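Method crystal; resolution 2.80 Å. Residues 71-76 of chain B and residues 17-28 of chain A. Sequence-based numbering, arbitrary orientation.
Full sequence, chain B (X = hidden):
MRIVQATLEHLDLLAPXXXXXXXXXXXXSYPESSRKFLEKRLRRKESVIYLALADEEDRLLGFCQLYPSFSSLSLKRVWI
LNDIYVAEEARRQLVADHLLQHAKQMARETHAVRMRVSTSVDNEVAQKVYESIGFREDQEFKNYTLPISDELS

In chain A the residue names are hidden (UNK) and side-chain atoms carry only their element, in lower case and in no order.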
# COMPACT_ATOMS: atom_id res chain seq x y z
N SER B 71 0.60 0.69 -8.50
CA SER B 71 1.91 0.94 -9.10
C SER B 71 1.68 2.00 -10.16
O SER B 71 1.13 1.69 -11.22
CB SER B 71 2.48 -0.31 -9.77
OG SER B 71 3.64 0.01 -10.52
N SER B 72 2.06 3.24 -9.88
CA SER B 72 1.88 4.32 -10.85
C SER B 72 2.72 4.01 -12.07
O SER B 72 2.25 4.12 -13.20
CB SER B 72 2.31 5.67 -10.27
OG SER B 72 1.36 6.19 -9.36
N LEU B 73 3.95 3.60 -11.83
CA LEU B 73 4.88 3.27 -12.90
C LEU B 73 4.34 2.34 -13.97
O LEU B 73 4.50 2.61 -15.15
CB LEU B 73 6.18 2.72 -12.32
CG LEU B 73 7.02 3.83 -11.68
CD1 LEU B 73 7.06 5.05 -12.61
CD2 LEU B 73 6.42 4.24 -10.36
N SER B 74 3.69 1.24 -13.58
CA SER B 74 3.14 0.32 -14.55
C SER B 74 1.61 0.39 -14.64
O SER B 74 0.97 -0.46 -15.25
CB SER B 74 3.59 -1.11 -14.24
OG SER B 74 3.07 -1.55 -13.00
N LEU B 75 1.05 1.44 -14.05
CA LEU B 75 -0.40 1.68 -14.04
C LEU B 75 -1.22 0.45 -13.68
O LEU B 75 -2.14 0.08 -14.42
CB LEU B 75 -0.84 2.19 -15.42
CG LEU B 75 -0.03 3.29 -16.11
CD1 LEU B 75 -0.38 3.32 -17.60
CD2 LEU B 75 -0.30 4.64 -15.44
N LYS B 76 -0.91 -0.17 -12.54
CA LYS B 76 -1.64 -1.36 -12.11
C LYS B 76 -1.79 -1.48 -10.58
O LYS B 76 -1.17 -0.72 -9.83
CB LYS B 76 -0.95 -2.63 -12.63
CG LYS B 76 -0.94 -2.81 -14.13
CD LYS B 76 -0.24 -4.11 -14.48
CE LYS B 76 -0.15 -4.33 -15.98
NZ LYS B 76 0.29 -5.72 -16.33
N UNK A 17 1.83 15.88 -16.84
CA UNK A 17 2.95 15.84 -15.91
C UNK A 17 3.13 14.45 -15.31
O UNK A 17 4.24 14.08 -14.92
c UNK A 17 2.78 16.85 -14.78
c UNK A 17 4.09 17.01 -14.01
c UNK A 17 5.17 17.52 -14.97
c UNK A 17 3.91 17.97 -12.84
N UNK A 18 2.04 13.69 -15.24
CA UNK A 18 2.08 12.34 -14.70
C UNK A 18 2.86 11.44 -15.66
O UNK A 18 3.55 10.49 -15.25
c UNK A 18 0.93 9.04 -11.95
c UNK A 18 0.35 7.97 -12.62
c UNK A 18 0.59 10.46 -13.88
c UNK A 18 -0.11 8.13 -13.91
c UNK A 18 1.04 10.28 -12.59
c UNK A 18 0.66 11.80 -14.54
c UNK A 18 0.01 9.38 -14.54
N UNK A 19 2.74 11.74 -16.95
CA UNK A 19 3.43 11.00 -17.99
C UNK A 19 4.93 11.23 -17.88
O UNK A 19 5.72 10.28 -17.85
c UNK A 19 2.91 11.45 -19.37
c UNK A 19 3.78 10.85 -20.48
c UNK A 19 1.44 11.02 -19.53
N UNK A 20 5.32 12.50 -17.81
CA UNK A 20 6.72 12.90 -17.70
C UNK A 20 7.40 12.09 -16.61
O UNK A 20 8.51 11.58 -16.79
c UNK A 20 7.15 15.79 -19.35
c UNK A 20 6.49 16.77 -20.27
n UNK A 20 5.65 17.71 -19.49
c UNK A 20 6.82 14.38 -17.32
c UNK A 20 6.17 15.34 -18.30
N UNK A 21 6.71 12.00 -15.47
CA UNK A 21 7.17 11.25 -14.30
C UNK A 21 7.45 9.78 -14.62
O UNK A 21 8.53 9.26 -14.32
c UNK A 21 6.11 11.35 -13.21
c UNK A 21 6.48 8.42 -10.09
c UNK A 21 5.31 9.29 -11.98
o UNK A 21 6.60 7.48 -9.08
c UNK A 21 7.42 9.42 -10.20
c UNK A 21 6.24 10.32 -12.11
c UNK A 21 5.43 8.35 -10.98
c UNK A 21 7.29 10.37 -11.21
N UNK A 22 6.47 9.11 -15.22
CA UNK A 22 6.60 7.71 -15.57
C UNK A 22 7.68 7.54 -16.62
O UNK A 22 8.45 6.57 -16.59
c UNK A 22 5.26 7.18 -16.11
c UNK A 22 3.29 5.05 -17.51
c UNK A 22 2.82 6.63 -15.68
n UNK A 22 3.01 5.29 -16.23
c UNK A 22 4.11 7.20 -15.10
n UNK A 22 3.46 3.80 -17.93
n UNK A 22 3.41 6.05 -18.36
N UNK A 23 7.76 8.47 -17.55
CA UNK A 23 8.77 8.39 -18.60
C UNK A 23 10.15 8.59 -18.00
O UNK A 23 11.09 7.87 -18.34
c UNK A 23 7.21 9.29 -20.39
o UNK A 23 7.07 11.55 -21.13
c UNK A 23 8.52 9.44 -19.67
c UNK A 23 7.01 10.34 -21.46
o UNK A 23 6.80 9.96 -22.63
N UNK A 24 10.25 9.56 -17.10
CA UNK A 24 11.51 9.88 -16.46
C UNK A 24 12.10 8.71 -15.70
O UNK A 24 13.30 8.65 -15.47
c UNK A 24 14.98 12.23 -13.57
c UNK A 24 12.59 11.49 -14.83
c UNK A 24 14.10 11.36 -12.93
c UNK A 24 14.67 12.72 -14.83
c UNK A 24 12.91 11.00 -13.56
c UNK A 24 13.48 12.35 -15.46
c UNK A 24 11.33 11.06 -15.51
N UNK A 25 11.25 7.77 -15.30
CA UNK A 25 11.70 6.61 -14.55
C UNK A 25 11.76 5.30 -15.33
O UNK A 25 11.82 4.22 -14.75
c UNK A 25 11.87 9.42 -10.33
c UNK A 25 12.43 7.43 -11.58
c UNK A 25 10.65 9.47 -10.97
c UNK A 25 10.86 6.45 -13.28
o UNK A 25 12.20 10.37 -9.38
c UNK A 25 10.32 8.50 -11.91
c UNK A 25 12.77 8.40 -10.63
c UNK A 25 11.20 7.47 -12.23
N UNK A 26 11.72 5.40 -16.66
CA UNK A 26 11.84 4.21 -17.48
C UNK A 26 10.61 3.51 -18.01
O UNK A 26 10.70 2.36 -18.45
N UNK A 27 9.47 4.17 -17.99
CA UNK A 27 8.29 3.50 -18.50
C UNK A 27 7.88 4.03 -19.88
O UNK A 27 8.36 5.09 -20.34
c UNK A 27 9.69 2.35 -14.54
c UNK A 27 7.52 3.39 -16.05
c UNK A 27 7.15 3.66 -17.50
se UNK A 27 8.34 1.68 -15.69
N UNK A 28 7.04 3.25 -20.56
CA UNK A 28 6.52 3.67 -21.86
C UNK A 28 5.47 4.71 -21.46
O UNK A 28 4.78 4.54 -20.46
c UNK A 28 5.88 2.49 -22.59
c UNK A 28 5.82 0.92 -24.48
c UNK A 28 6.72 1.84 -23.69
c UNK A 28 7.87 1.06 -23.11

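Position 17 carries four side-chain carbons forked at the second, out of reach of the turn: Leu A17. At 18 a single carbon leads to a ring of six carbons without a hetero atom, which touches Ser B72 and Leu B75; this is Phe A18. Phe A18 CE2 lies 3.8 Å from Leu B75 CD2, which sits at the ring edge, and Phe A18 CZ lies 3.8 Å from Ser B72 CB.

Position 19 has one carbon bearing two more and lies out of reach; it is Val A19. At position 20, four carbons in a row end in nitrogen, likewise remote from the turn: Lys A20.

Position 21 again shows one carbon and a six-carbon ring, now bearing an oxygen and touching Ser B72 and Leu B73, so it is Tyr A21. Tyr A21 OH lies 3.5 Å from Leu B73 CD2 and is satisfied elsewhere in the structure, while Tyr A21 CE2 packs 4.0 Å from Leu B73 CD1.

At 22, three carbons, a nitrogen and a carbon carrying two further nitrogens spell a guanidinium, aimed at backbone carbonyls of chain B: Arg A22. Arg A22 NE forms weak hydrogen bonds to Ser B72 O and Leu B73 O, both at 3.3 Å, and Arg A22 NH2 adds another weak one to Leu B73 O at 3.2 Å. Leu B75 CD1 covers one face of the group.

Position 23 has three carbons, the third carrying two oxygens, and its CB points away from the turn: Glu A23. Position 24, one carbon and an unsubstituted six-carbon ring without contact, is Phe A24. Position 25 has one carbon, then a ring of six carbons bearing one oxygen; its CB starts toward chain B, 4.1 Å from Leu B73 CD1, but the ring leads away. This is Tyr A25.

No side-chain atom exists at 26. Gly A26 has phi/psi of 96/16°, where a CB would be jammed against the preceding carbonyl oxygen. At 27, two carbons, a selenium and a carbon run unbranched and touch Leu B73: this is selenomethionine, Met A27, with Met A27 CG 3.8 Å from Leu B73 CD1. Position 28, four carbons forked at the second without contact to the turn, is Leu A28.

The contact seats a type I turn, Ser B72 to Leu B75, against the helix and the loop after it. Leu B73, the most covered residue, packs among Tyr A21, Tyr A25 and Met A27, while Leu B75 meets Phe A18. Arg A22 binds the turn's carbonyls; Arg A22 NH1 and NH2 each donate to Leu A28 O at 2.9 Å, tying the loop back to the helix.

Chain A 17-28: LFVKYREFYGML
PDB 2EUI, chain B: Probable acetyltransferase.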